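Local coordinates for protein inulin fructotransferase (Bacillus sp. snu-7, PDB 2INV) that probably cleaves inulin by intramolecular fructosyl transfer, releasing a cyclic di-fructose from the fructan chain, as a lyase of the right-handed parallel beta-helix class, at residues 90-95 against 146-151; 156-161 against 228-233; 94-99 against 180-185. All blocks are in the same frame, centred on the assembly; numbering follows the deposited sequence.

Interaction 1 of 3, residues 90-95 against 146-151; sequences FSRSIL and DGVGFT. With FRU (beta-D-fructofuranose), chain D.
Arg-92 and Asp-146 meet in a side-on salt bridge, the arginine offering NE and NH2 rather than its two terminal nitrogens. NH2 donates over 2.9 Å to the syn lone pair of Asp-146 OD2, which lies in the guanidinium plane; NE donates to Asp-146 OD1 at 2.8 Å, the oxygen standing out of that plane. The two flat groups are turned 31° apart, so the pairing is twisted. Extended from CG to NE, the arginine chain reaches from the short helix to the loop, and a bend at its last torsion (chi4 -72°) turns the guanidinium. Val-148 O lies over one guanidinium face, 3.2 Å from Arg-92 NH1, at an angle too poor for a hydrogen bond. Asp-146 OD1 has a second donor: Val-148 N, 2.6 Å away, closes an Asx turn from the carboxylate face opposite NE, which should restrain the acid's rotation. At the helix start Ser-91 OG caps Ile-94 N, while Ser-93 OG and fructose O1 share a 2.7 Å hydrogen bond in the sugar pocket. The contact ties helix 92-96 to the end of strand 135-146, beside strand 111-115, whose Arg-114 touches both Arg-92 and Val-148.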
ATOM      1  N   PHE A  90      12.742 -15.160 -10.284  1.00 14.06           N
ATOM      2  CA  PHE A  90      12.700 -16.483 -10.887  1.00 14.50           C
ATOM      3  C   PHE A  90      13.055 -17.450  -9.760  1.00 14.00           C
ATOM      4  O   PHE A  90      14.046 -17.267  -9.055  1.00 14.19           O
ATOM      5  CB  PHE A  90      13.714 -16.553 -12.040  1.00 15.19           C
ATOM      6  CG  PHE A  90      13.983 -17.942 -12.557  1.00 15.74           C
ATOM      7  CD1 PHE A  90      14.997 -18.728 -11.999  1.00 16.78           C
ATOM      8  CD2 PHE A  90      13.271 -18.446 -13.638  1.00 17.12           C
ATOM      9  CE1 PHE A  90      15.301 -19.980 -12.510  1.00 17.83           C
ATOM     10  CE2 PHE A  90      13.575 -19.719 -14.162  1.00 17.44           C
ATOM     11  CZ  PHE A  90      14.583 -20.476 -13.602  1.00 16.59           C
ATOM     12  N   SER A  91      12.222 -18.469  -9.596  1.00 14.49           N
ATOM     13  CA  SER A  91      12.377 -19.468  -8.546  1.00 14.45           C
ATOM     14  C   SER A  91      13.566 -20.405  -8.751  1.00 14.24           C
ATOM     15  O   SER A  91      13.428 -21.451  -9.386  1.00 14.18           O
ATOM     16  CB  SER A  91      11.086 -20.296  -8.452  1.00 14.03           C
ATOM     17  OG  SER A  91      11.186 -21.314  -7.467  1.00 15.09           O
ATOM     18  N   ARG A  92      14.722 -20.049  -8.201  1.00 13.14           N
ATOM     19  CA  ARG A  92      15.894 -20.904  -8.335  1.00 12.82           C
ATOM     20  C   ARG A  92      15.685 -22.184  -7.546  1.00 12.82           C
ATOM     21  O   ARG A  92      16.259 -23.228  -7.861  1.00 12.32           O
ATOM     22  CB  ARG A  92      17.155 -20.196  -7.834  1.00 12.39           C
ATOM     23  CG  ARG A  92      17.844 -19.337  -8.887  1.00 12.56           C
ATOM     24  CD  ARG A  92      19.165 -18.794  -8.378  1.00 11.99           C
ATOM     25  NE  ARG A  92      19.909 -18.048  -9.397  1.00 13.37           N
ATOM     26  CZ  ARG A  92      20.514 -18.604 -10.447  1.00 12.82           C
ATOM     27  NH1 ARG A  92      20.469 -19.921 -10.628  1.00 12.66           N
ATOM     28  NH2 ARG A  92      21.169 -17.848 -11.318  1.00 12.68           N
ATOM     29  N   SER A  93      14.850 -22.094  -6.518  1.00 12.53           N
ATOM     30  CA  SER A  93      14.538 -23.233  -5.663  1.00 13.28           C
ATOM     31  C   SER A  93      13.900 -24.349  -6.480  1.00 13.82           C
ATOM     32  O   SER A  93      14.298 -25.496  -6.390  1.00 14.61           O
ATOM     33  CB  SER A  93      13.577 -22.803  -4.548  1.00 12.79           C
ATOM     34  OG  SER A  93      13.425 -23.823  -3.580  1.00 12.94           O
ATOM     35  N   ILE A  94      12.899 -24.006  -7.277  1.00 14.37           N
ATOM     36  CA  ILE A  94      12.231 -25.006  -8.092  1.00 15.29           C
ATOM     37  C   ILE A  94      13.174 -25.547  -9.171  1.00 15.01           C
ATOM     38  O   ILE A  94      13.179 -26.743  -9.445  1.00 16.22           O
ATOM     39  CB  ILE A  94      10.926 -24.441  -8.701  1.00 14.84           C
ATOM     40  CG1 ILE A  94       9.963 -24.094  -7.563  1.00 15.46           C
ATOM     41  CG2 ILE A  94      10.296 -25.465  -9.633  1.00 15.50           C
ATOM     42  CD1 ILE A  94       8.698 -23.384  -7.992  1.00 14.94           C
ATOM     43  N   LEU A  95      13.995 -24.686  -9.765  1.00 15.35           N
ATOM     44  CA  LEU A  95      14.945 -25.145 -10.779  1.00 15.49           C
ATOM     45  C   LEU A  95      15.888 -26.187 -10.180  1.00 16.03           C
ATOM     46  O   LEU A  95      16.114 -27.242 -10.771  1.00 15.10           O
ATOM     47  CB  LEU A  95      15.770 -23.971 -11.337  1.00 15.73           C
ATOM     48  CG  LEU A  95      16.965 -24.375 -12.212  1.00 16.40           C
ATOM     49  CD1 LEU A  95      16.478 -24.886 -13.556  1.00 16.59           C
ATOM     50  CD2 LEU A  95      17.883 -23.177 -12.411  1.00 15.94           C
ATOM     51  N   ASP A 146      20.660 -11.473  -7.342  1.00 11.63           N
ATOM     52  CA  ASP A 146      20.623 -12.933  -7.322  1.00 11.46           C
ATOM     53  C   ASP A 146      21.929 -13.551  -6.788  1.00 11.68           C
ATOM     54  O   ASP A 146      23.022 -13.284  -7.306  1.00 12.25           O
ATOM     55  CB  ASP A 146      20.286 -13.378  -8.758  1.00 12.74           C
ATOM     56  CG  ASP A 146      20.513 -14.851  -9.020  1.00 12.61           C
ATOM     57  OD1 ASP A 146      20.543 -15.652  -8.072  1.00 13.05           O
ATOM     58  OD2 ASP A 146      20.647 -15.201 -10.212  1.00 15.83           O
ATOM     59  N   GLY A 147      21.796 -14.360  -5.734  1.00 12.28           N
ATOM     60  CA  GLY A 147      22.945 -15.007  -5.111  1.00 12.21           C
ATOM     61  C   GLY A 147      23.434 -16.233  -5.847  1.00 13.05           C
ATOM     62  O   GLY A 147      24.377 -16.905  -5.415  1.00 12.78           O
ATOM     63  N   VAL A 148      22.768 -16.529  -6.958  1.00 12.78           N
ATOM     64  CA  VAL A 148      23.119 -17.658  -7.812  1.00 13.81           C
ATOM     65  C   VAL A 148      22.887 -19.074  -7.270  1.00 13.98           C
ATOM     66  O   VAL A 148      22.271 -19.899  -7.941  1.00 13.75           O
ATOM     67  CB  VAL A 148      24.589 -17.534  -8.273  1.00 14.19           C
ATOM     68  CG1 VAL A 148      24.934 -18.661  -9.226  1.00 14.48           C
ATOM     69  CG2 VAL A 148      24.798 -16.185  -8.936  1.00 14.32           C
ATOM     70  N   GLY A 149      23.375 -19.361  -6.068  1.00 14.20           N
ATOM     71  CA  GLY A 149      23.196 -20.694  -5.521  1.00 13.92           C
ATOM     72  C   GLY A 149      23.533 -20.847  -4.052  1.00 14.16           C
ATOM     73  O   GLY A 149      24.153 -19.973  -3.450  1.00 13.82           O
ATOM     74  N   PHE A 150      23.111 -21.968  -3.474  1.00 14.65           N
ATOM     75  CA  PHE A 150      23.367 -22.252  -2.065  1.00 15.64           C
ATOM     76  C   PHE A 150      24.497 -23.256  -1.896  1.00 17.85           C
ATOM     77  O   PHE A 150      24.578 -24.233  -2.635  1.00 17.33           O
ATOM     78  CB  PHE A 150      22.070 -22.694  -1.387  1.00 15.26           C
ATOM     79  CG  PHE A 150      21.124 -21.551  -1.168  1.00 14.40           C
ATOM     80  CD1 PHE A 150      21.626 -20.325  -0.748  1.00 15.14           C
ATOM     81  CD2 PHE A 150      19.764 -21.661  -1.430  1.00 15.53           C
ATOM     82  CE1 PHE A 150      20.799 -19.225  -0.599  1.00 15.24           C
ATOM     83  CE2 PHE A 150      18.920 -20.569  -1.286  1.00 15.49           C
ATOM     84  CZ  PHE A 150      19.440 -19.342  -0.867  1.00 15.77           C
ATOM     85  N   THR A 151      25.359 -23.018  -0.910  1.00 20.03           N
ATOM     86  CA  THR A 151      26.543 -23.842  -0.715  1.00 23.96           C
ATOM     87  C   THR A 151      26.858 -24.249   0.723  1.00 25.18           C
ATOM     88  O   THR A 151      26.844 -23.402   1.611  1.00 27.49           O
ATOM     89  CB  THR A 151      27.760 -23.064  -1.245  1.00 25.00           C
ATOM     90  OG1 THR A 151      27.616 -21.675  -0.911  1.00 28.08           O
ATOM     91  CG2 THR A 151      27.897 -23.230  -2.750  1.00 26.29           C
TER
HETATM   92  C1  FRU D   2       9.659 -23.257  -3.412  1.00 25.78           C
HETATM   93  C2  FRU D   2       8.714 -22.133  -2.807  1.00 25.18           C
HETATM   94  C3  FRU D   2       9.462 -20.837  -2.385  1.00 24.41           C
HETATM   95  C4  FRU D   2       8.708 -20.317  -1.141  1.00 23.81           C
HETATM   96  C5  FRU D   2       8.167 -21.590  -0.559  1.00 23.70           C
HETATM   97  C6  FRU D   2       6.683 -21.380  -0.220  1.00 23.40           C
HETATM   98  O1  FRU D   2      10.897 -23.381  -2.664  1.00 25.60           O
HETATM   99  O3  FRU D   2      10.022 -19.776  -3.120  1.00 24.53           O
HETATM  100  O4  FRU D   2       9.532 -19.554  -0.279  1.00 22.82           O
HETATM  101  O5  FRU D   2       8.392 -22.666  -1.537  1.00 24.61           O
HETATM  102  O6  FRU D   2       6.372 -22.309   0.737  1.00 23.25           O

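Interaction 2 of 3, residues 156-161 against 228-233; sequences SYHNGK and GPDGVT
Tyr-157 lays one face of its ring over the backbone of Gly-228 and CD of Pro-229, a pair of CH-pi contacts made from the same turn. Gly-228 CA sits 3.7 Å from the centroid of the Tyr-157 ring and 15° off the normal, over the face but shifted toward the rim on the CD1 side. Pro-229 CD is farther out, 4.1 Å from that centroid, and leans over the CD2-CE2 side of the ring. Gly-228, with no side chain, lets its CA come this close. The ring is brought over the turn by a first torsion that sets CG opposite the carbonyl carbon (chi1 -82°).

The neighbouring pair meets quite differently. His-158 turns the edge of its imidazole to Asp-230, with CE1 at 3.4 Å from Asp-230 OD2 and the carboxylate plane inclined by 60° to the ring. The histidine is held in this pose by its own segment: ND1 donates 2.7 Å to Ser-156 O, nearly in the ring plane, and His-158 N bonds to Ser-156 OG in an ST turn. The hydroxyl of Tyr-157 is hydrogen-bonded to Arg-252, a residue of the fructose pocket, so the ring bridges turn and sugar site. Gly-228 to Gly-231 form a type I beta turn; the contact therefore joins the loop between strands 135-146 and 162-166 to the turn before strand 232-240, three coils further along the beta-helix.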
ATOM      1  N   SER A 156      20.443 -25.304   1.112  1.00 16.99           N
ATOM      2  CA  SER A 156      20.936 -24.846   2.404  1.00 17.10           C
ATOM      3  C   SER A 156      20.538 -23.431   2.824  1.00 16.09           C
ATOM      4  O   SER A 156      20.506 -23.133   4.016  1.00 15.99           O
ATOM      5  CB  SER A 156      22.460 -24.933   2.426  1.00 16.23           C
ATOM      6  OG  SER A 156      23.030 -23.861   1.679  1.00 17.90           O
ATOM      7  N   TYR A 157      20.239 -22.566   1.857  1.00 16.27           N
ATOM      8  CA  TYR A 157      19.897 -21.174   2.151  1.00 16.27           C
ATOM      9  C   TYR A 157      21.109 -20.515   2.775  1.00 16.85           C
ATOM     10  O   TYR A 157      20.978 -19.594   3.579  1.00 16.38           O
ATOM     11  CB  TYR A 157      18.756 -21.060   3.151  1.00 16.72           C
ATOM     12  CG  TYR A 157      17.373 -21.214   2.573  1.00 16.55           C
ATOM     13  CD1 TYR A 157      16.680 -20.125   2.045  1.00 15.59           C
ATOM     14  CD2 TYR A 157      16.754 -22.447   2.578  1.00 15.80           C
ATOM     15  CE1 TYR A 157      15.396 -20.272   1.536  1.00 16.07           C
ATOM     16  CE2 TYR A 157      15.479 -22.617   2.085  1.00 15.75           C
ATOM     17  CZ  TYR A 157      14.800 -21.529   1.564  1.00 16.27           C
ATOM     18  OH  TYR A 157      13.531 -21.707   1.079  1.00 16.60           O
ATOM     19  N   HIS A 158      22.287 -21.003   2.421  1.00 17.77           N
ATOM     20  CA  HIS A 158      23.522 -20.445   2.945  1.00 17.98           C
ATOM     21  C   HIS A 158      24.482 -20.207   1.814  1.00 17.72           C
ATOM     22  O   HIS A 158      24.635 -21.059   0.939  1.00 18.71           O
ATOM     23  CB  HIS A 158      24.175 -21.404   3.939  1.00 20.39           C
ATOM     24  CG  HIS A 158      23.563 -21.368   5.307  1.00 22.27           C
ATOM     25  ND1 HIS A 158      22.388 -22.018   5.620  1.00 23.41           N
ATOM     26  CD2 HIS A 158      23.945 -20.730   6.442  1.00 23.50           C
ATOM     27  CE1 HIS A 158      22.072 -21.783   6.880  1.00 23.17           C
ATOM     28  NE2 HIS A 158      23.000 -21.003   7.402  1.00 24.24           N
ATOM     29  N   ASN A 159      25.137 -19.056   1.827  1.00 16.71           N
ATOM     30  CA  ASN A 159      26.105 -18.788   0.781  1.00 16.31           C
ATOM     31  C   ASN A 159      26.937 -17.559   1.102  1.00 16.28           C
ATOM     32  O   ASN A 159      27.723 -17.099   0.281  1.00 17.17           O
ATOM     33  CB  ASN A 159      25.419 -18.648  -0.587  1.00 15.52           C
ATOM     34  CG  ASN A 159      24.490 -17.455  -0.666  1.00 15.36           C
ATOM     35  OD1 ASN A 159      24.588 -16.514   0.126  1.00 16.30           O
ATOM     36  ND2 ASN A 159      23.586 -17.482  -1.639  1.00 14.12           N
ATOM     37  N   GLY A 160      26.754 -17.046   2.314  1.00 15.74           N
ATOM     38  CA  GLY A 160      27.508 -15.898   2.783  1.00 14.97           C
ATOM     39  C   GLY A 160      27.392 -14.599   2.008  1.00 15.45           C
ATOM     40  O   GLY A 160      28.203 -13.689   2.225  1.00 15.97           O
ATOM     41  N   LYS A 161      26.411 -14.484   1.118  1.00 14.47           N
ATOM     42  CA  LYS A 161      26.274 -13.252   0.346  1.00 13.57           C
ATOM     43  C   LYS A 161      25.138 -12.377   0.872  1.00 13.62           C
ATOM     44  O   LYS A 161      24.156 -12.872   1.422  1.00 13.14           O
ATOM     45  CB  LYS A 161      25.991 -13.576  -1.115  1.00 14.56           C
ATOM     46  CG  LYS A 161      27.116 -14.311  -1.824  1.00 13.68           C
ATOM     47  CD  LYS A 161      26.586 -15.021  -3.049  1.00 13.40           C
ATOM     48  CE  LYS A 161      27.687 -15.772  -3.782  1.00 14.12           C
ATOM     49  NZ  LYS A 161      27.241 -16.197  -5.135  1.00 12.75           N
ATOM     50  N   GLY A 228      14.312 -18.385   4.955  1.00 14.67           N
ATOM     51  CA  GLY A 228      14.861 -19.710   5.167  1.00 15.81           C
ATOM     52  C   GLY A 228      14.702 -20.191   6.602  1.00 16.00           C
ATOM     53  O   GLY A 228      14.613 -19.384   7.535  1.00 15.93           O
ATOM     54  N   PRO A 229      14.654 -21.519   6.806  1.00 16.76           N
ATOM     55  CA  PRO A 229      14.506 -22.188   8.105  1.00 17.87           C
ATOM     56  C   PRO A 229      15.398 -21.617   9.201  1.00 18.51           C
ATOM     57  O   PRO A 229      15.007 -21.569  10.371  1.00 18.92           O
ATOM     58  CB  PRO A 229      14.870 -23.629   7.786  1.00 17.88           C
ATOM     59  CG  PRO A 229      14.292 -23.803   6.417  1.00 18.87           C
ATOM     60  CD  PRO A 229      14.676 -22.508   5.711  1.00 17.37           C
ATOM     61  N   ASP A 230      16.592 -21.183   8.807  1.00 18.90           N
ATOM     62  CA  ASP A 230      17.566 -20.622   9.738  1.00 19.99           C
ATOM     63  C   ASP A 230      17.599 -19.107   9.672  1.00 19.51           C
ATOM     64  O   ASP A 230      18.457 -18.468  10.287  1.00 21.49           O
ATOM     65  CB  ASP A 230      18.961 -21.146   9.408  1.00 21.79           C
ATOM     66  CG  ASP A 230      19.073 -22.643   9.569  1.00 23.38           C
ATOM     67  OD1 ASP A 230      18.610 -23.176  10.605  1.00 24.52           O
ATOM     68  OD2 ASP A 230      19.626 -23.299   8.659  1.00 25.87           O
ATOM     69  N   GLY A 231      16.676 -18.529   8.914  1.00 18.29           N
ATOM     70  CA  GLY A 231      16.661 -17.088   8.786  1.00 17.22           C
ATOM     71  C   GLY A 231      15.347 -16.465   9.191  1.00 16.29           C
ATOM     72  O   GLY A 231      14.375 -17.158   9.514  1.00 15.81           O
ATOM     73  N   VAL A 232      15.316 -15.142   9.151  1.00 14.57           N
ATOM     74  CA  VAL A 232      14.127 -14.404   9.499  1.00 13.06           C
ATOM     75  C   VAL A 232      13.524 -13.844   8.226  1.00 12.21           C
ATOM     76  O   VAL A 232      14.231 -13.644   7.228  1.00 11.83           O
ATOM     77  CB  VAL A 232      14.466 -13.255  10.446  1.00 14.54           C
ATOM     78  CG1 VAL A 232      15.010 -13.816  11.757  1.00 15.04           C
ATOM     79  CG2 VAL A 232      15.494 -12.332   9.807  1.00 14.63           C
ATOM     80  N   THR A 233      12.222 -13.594   8.259  1.00 11.01           N
ATOM     81  CA  THR A 233      11.569 -13.038   7.104  1.00 11.00           C
ATOM     82  C   THR A 233      11.668 -11.539   7.369  1.00 11.59           C
ATOM     83  O   THR A 233      12.442 -10.837   6.713  1.00 11.79           O
ATOM     84  CB  THR A 233      10.129 -13.538   7.027  1.00 10.14           C
ATOM     85  OG1 THR A 233      10.133 -14.971   7.065  1.00 10.44           O
ATOM     86  CG2 THR A 233       9.468 -13.090   5.732  1.00 10.13           C
TER

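Interaction 3 of 3, residues 94-99 against 180-185; sequences ILDNSN and FVYLEH
Tyr-182 presents the hydroxyl end and the CE2 edge of its ring to the carboxylate of Asp-96, overlapping it at the rim and not over a face. The tyrosine follows strand 174-181 of the right-handed parallel beta-helix, at a point where the chain leaves the strand and turns. Asp-96 comes from the other direction, in the short helix 92-96, which stands above the coils. The two side chains reach toward each other and meet through one short hydrogen bond: Tyr-182 OH donates to Asp-96 OD2 over 2.6 Å.

Asp-96 OD2 accepts with its anti lone pair, on the side away from OD1, and the carboxylate is turned 36° from the ring plane. OD2 also lies near the ring plane at its edge, 3.1 Å from Tyr-182 CE2. The tyrosine reaches this position with an unusual first torsion (chi1 -102°), while the first torsion of Asp-96 (chi1 -85°) directs its carboxylate toward the tyrosine hydroxyl. A negative acid next to the phenol would be expected to polarise its O-H further.

Several neighbours set the stage. Phe-150 stacks on the Tyr-182 ring, and Asn-159 ND2 binds the backbone carbonyl of Tyr-182. On the helix side, Lys-154 NZ bonds to Asp-96 O, and Asn-97 ND2 to both Ser-93 O and Asn-155 OD1; the bonds from Lys-154 and to Asn-155 tie this region to the loop after strand 135-146. Ile-94 O accepts from Asn-97 N at 3.2 Å and, from the opposite face of its carbonyl plane, from Ser-98 OG at 2.7 Å.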
ATOM      1  N   ILE A  94      12.899 -24.006  -7.277  1.00 14.37           N
ATOM      2  CA  ILE A  94      12.231 -25.006  -8.092  1.00 15.29           C
ATOM      3  C   ILE A  94      13.174 -25.547  -9.171  1.00 15.01           C
ATOM      4  O   ILE A  94      13.179 -26.743  -9.445  1.00 16.22           O
ATOM      5  CB  ILE A  94      10.926 -24.441  -8.701  1.00 14.84           C
ATOM      6  CG1 ILE A  94       9.963 -24.094  -7.563  1.00 15.46           C
ATOM      7  CG2 ILE A  94      10.296 -25.465  -9.633  1.00 15.50           C
ATOM      8  CD1 ILE A  94       8.698 -23.384  -7.992  1.00 14.94           C
ATOM      9  N   LEU A  95      13.995 -24.686  -9.765  1.00 15.35           N
ATOM     10  CA  LEU A  95      14.945 -25.145 -10.779  1.00 15.49           C
ATOM     11  C   LEU A  95      15.888 -26.187 -10.180  1.00 16.03           C
ATOM     12  O   LEU A  95      16.114 -27.242 -10.771  1.00 15.10           O
ATOM     13  CB  LEU A  95      15.770 -23.971 -11.337  1.00 15.73           C
ATOM     14  CG  LEU A  95      16.965 -24.375 -12.212  1.00 16.40           C
ATOM     15  CD1 LEU A  95      16.478 -24.886 -13.556  1.00 16.59           C
ATOM     16  CD2 LEU A  95      17.883 -23.177 -12.411  1.00 15.94           C
ATOM     17  N   ASP A  96      16.440 -25.870  -9.008  1.00 16.44           N
ATOM     18  CA  ASP A  96      17.375 -26.745  -8.294  1.00 16.76           C
ATOM     19  C   ASP A  96      16.804 -28.079  -7.846  1.00 17.27           C
ATOM     20  O   ASP A  96      17.545 -29.007  -7.528  1.00 18.03           O
ATOM     21  CB  ASP A  96      17.924 -26.057  -7.041  1.00 17.54           C
ATOM     22  CG  ASP A  96      19.113 -25.178  -7.326  1.00 18.06           C
ATOM     23  OD1 ASP A  96      19.874 -25.479  -8.271  1.00 20.02           O
ATOM     24  OD2 ASP A  96      19.314 -24.192  -6.585  1.00 19.59           O
ATOM     25  N   ASN A  97      15.486 -28.164  -7.794  1.00 17.38           N
ATOM     26  CA  ASN A  97      14.837 -29.382  -7.356  1.00 18.59           C
ATOM     27  C   ASN A  97      14.019 -30.020  -8.471  1.00 18.92           C
ATOM     28  O   ASN A  97      13.206 -30.921  -8.231  1.00 19.20           O
ATOM     29  CB  ASN A  97      13.969 -29.083  -6.127  1.00 18.77           C
ATOM     30  CG  ASN A  97      14.806 -28.791  -4.882  1.00 18.70           C
ATOM     31  OD1 ASN A  97      15.462 -29.685  -4.337  1.00 18.83           O
ATOM     32  ND2 ASN A  97      14.798 -27.537  -4.435  1.00 19.26           N
ATOM     33  N   SER A  98      14.263 -29.563  -9.698  1.00 19.10           N
ATOM     34  CA  SER A  98      13.573 -30.075 -10.883  1.00 19.30           C
ATOM     35  C   SER A  98      14.576 -30.512 -11.948  1.00 19.97           C
ATOM     36  O   SER A  98      15.790 -30.376 -11.778  1.00 18.96           O
ATOM     37  CB  SER A  98      12.676 -28.995 -11.491  1.00 19.12           C
ATOM     38  OG  SER A  98      11.663 -28.598 -10.591  1.00 19.13           O
ATOM     39  N   ASN A  99      14.045 -31.059 -13.038  1.00 20.98           N
ATOM     40  CA  ASN A  99      14.844 -31.511 -14.170  1.00 22.13           C
ATOM     41  C   ASN A  99      14.798 -30.438 -15.259  1.00 22.47           C
ATOM     42  O   ASN A  99      13.811 -30.315 -15.980  1.00 23.53           O
ATOM     43  CB  ASN A  99      14.299 -32.833 -14.728  1.00 22.48           C
ATOM     44  CG  ASN A  99      15.166 -33.404 -15.846  1.00 23.55           C
ATOM     45  OD1 ASN A  99      15.831 -32.666 -16.585  1.00 22.54           O
ATOM     46  ND2 ASN A  99      15.155 -34.726 -15.976  1.00 23.27           N
ATOM     47  N   PHE A 180      14.869  -9.843  -4.939  1.00 11.95           N
ATOM     48  CA  PHE A 180      15.989 -10.446  -4.226  1.00 12.05           C
ATOM     49  C   PHE A 180      15.793 -11.946  -4.316  1.00 11.62           C
ATOM     50  O   PHE A 180      14.708 -12.448  -4.010  1.00 12.00           O
ATOM     51  CB  PHE A 180      15.976 -10.045  -2.749  1.00 11.96           C
ATOM     52  CG  PHE A 180      16.231  -8.587  -2.503  1.00 11.42           C
ATOM     53  CD1 PHE A 180      17.525  -8.109  -2.283  1.00 11.26           C
ATOM     54  CD2 PHE A 180      15.170  -7.697  -2.432  1.00 11.26           C
ATOM     55  CE1 PHE A 180      17.749  -6.773  -1.989  1.00 10.80           C
ATOM     56  CE2 PHE A 180      15.387  -6.355  -2.137  1.00 12.08           C
ATOM     57  CZ  PHE A 180      16.674  -5.890  -1.913  1.00 10.76           C
ATOM     58  N   VAL A 181      16.832 -12.671  -4.710  1.00 10.92           N
ATOM     59  CA  VAL A 181      16.704 -14.112  -4.802  1.00 11.46           C
ATOM     60  C   VAL A 181      18.010 -14.858  -4.546  1.00 10.55           C
ATOM     61  O   VAL A 181      19.081 -14.445  -4.998  1.00  9.81           O
ATOM     62  CB  VAL A 181      16.104 -14.509  -6.169  1.00 10.35           C
ATOM     63  CG1 VAL A 181      17.025 -14.081  -7.300  1.00 10.67           C
ATOM     64  CG2 VAL A 181      15.860 -16.005  -6.216  1.00 11.86           C
ATOM     65  N   TYR A 182      17.895 -15.945  -3.787  1.00 10.73           N
ATOM     66  CA  TYR A 182      19.010 -16.816  -3.421  1.00 11.62           C
ATOM     67  C   TYR A 182      20.200 -16.132  -2.736  1.00 11.10           C
ATOM     68  O   TYR A 182      21.354 -16.412  -3.048  1.00 12.43           O
ATOM     69  CB  TYR A 182      19.465 -17.615  -4.656  1.00 11.49           C
ATOM     70  CG  TYR A 182      18.991 -19.061  -4.689  1.00 12.01           C
ATOM     71  CD1 TYR A 182      17.679 -19.407  -4.357  1.00 12.37           C
ATOM     72  CD2 TYR A 182      19.860 -20.082  -5.068  1.00 13.41           C
ATOM     73  CE1 TYR A 182      17.243 -20.747  -4.392  1.00 11.50           C
ATOM     74  CE2 TYR A 182      19.438 -21.426  -5.116  1.00 12.20           C
ATOM     75  CZ  TYR A 182      18.128 -21.743  -4.775  1.00 12.74           C
ATOM     76  OH  TYR A 182      17.730 -23.055  -4.814  1.00 11.22           O
ATOM     77  N   LEU A 183      19.902 -15.254  -1.778  1.00 11.20           N
ATOM     78  CA  LEU A 183      20.918 -14.522  -1.008  1.00 11.08           C
ATOM     79  C   LEU A 183      20.813 -14.918   0.458  1.00 12.22           C
ATOM     80  O   LEU A 183      19.697 -14.994   0.987  1.00 10.43           O
ATOM     81  CB  LEU A 183      20.682 -13.008  -1.114  1.00 12.08           C
ATOM     82  CG  LEU A 183      20.963 -12.340  -2.454  1.00 12.10           C
ATOM     83  CD1 LEU A 183      20.359 -10.951  -2.457  1.00 11.17           C
ATOM     84  CD2 LEU A 183      22.462 -12.283  -2.673  1.00 12.03           C
ATOM     85  N   GLU A 184      21.939 -15.128   1.139  1.00 12.15           N
ATOM     86  CA  GLU A 184      21.813 -15.498   2.537  1.00 13.05           C
ATOM     87  C   GLU A 184      21.107 -14.387   3.300  1.00 12.57           C
ATOM     88  O   GLU A 184      20.313 -14.648   4.204  1.00 13.11           O
ATOM     89  CB  GLU A 184      23.158 -15.808   3.189  1.00 12.97           C
ATOM     90  CG  GLU A 184      22.919 -16.601   4.465  1.00 13.71           C
ATOM     91  CD  GLU A 184      24.159 -17.186   5.093  1.00 14.21           C
ATOM     92  OE1 GLU A 184      25.037 -17.673   4.352  1.00 13.54           O
ATOM     93  OE2 GLU A 184      24.239 -17.188   6.341  1.00 15.77           O
ATOM     94  N   HIS A 185      21.405 -13.148   2.931  1.00 13.53           N
ATOM     95  CA  HIS A 185      20.774 -11.988   3.545  1.00 12.85           C
ATOM     96  C   HIS A 185      20.399 -11.091   2.375  1.00 12.98           C
ATOM     97  O   HIS A 185      21.270 -10.635   1.637  1.00 12.50           O
ATOM     98  CB  HIS A 185      21.749 -11.242   4.460  1.00 13.57           C
ATOM     99  CG  HIS A 185      22.237 -12.048   5.621  1.00 13.93           C
ATOM    100  ND1 HIS A 185      21.599 -12.064   6.842  1.00 14.72           N
ATOM    101  CD2 HIS A 185      23.305 -12.872   5.741  1.00 14.41           C
ATOM    102  CE1 HIS A 185      22.254 -12.863   7.666  1.00 14.57           C
ATOM    103  NE2 HIS A 185      23.292 -13.365   7.022  1.00 15.44           N
TER

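How the interactions relate
Interactions 1 and 3 share helix 92-96 and lie with centres about 2 Å apart: both connect that helix to the beta-helix, one through a buried salt bridge, the other through a single, partly buried phenol-to-acid bond. Interaction 2, centred about 12 Å from interaction 1, is a loop-to-loop contact whose chemistry is mostly apolar, CH-pi at its buried centre and a histidine beside an acid on its more exposed side. Phe-150, in segment 146-151, lies between Tyr-182 and Tyr-157. Polar bonds link the loops as well: Thr-151 N with His-158 O, Gly-147 N with Val-181 O, and Gly-160 N with Glu-184 OE1. Ser-93 of interaction 1 touches fructose itself.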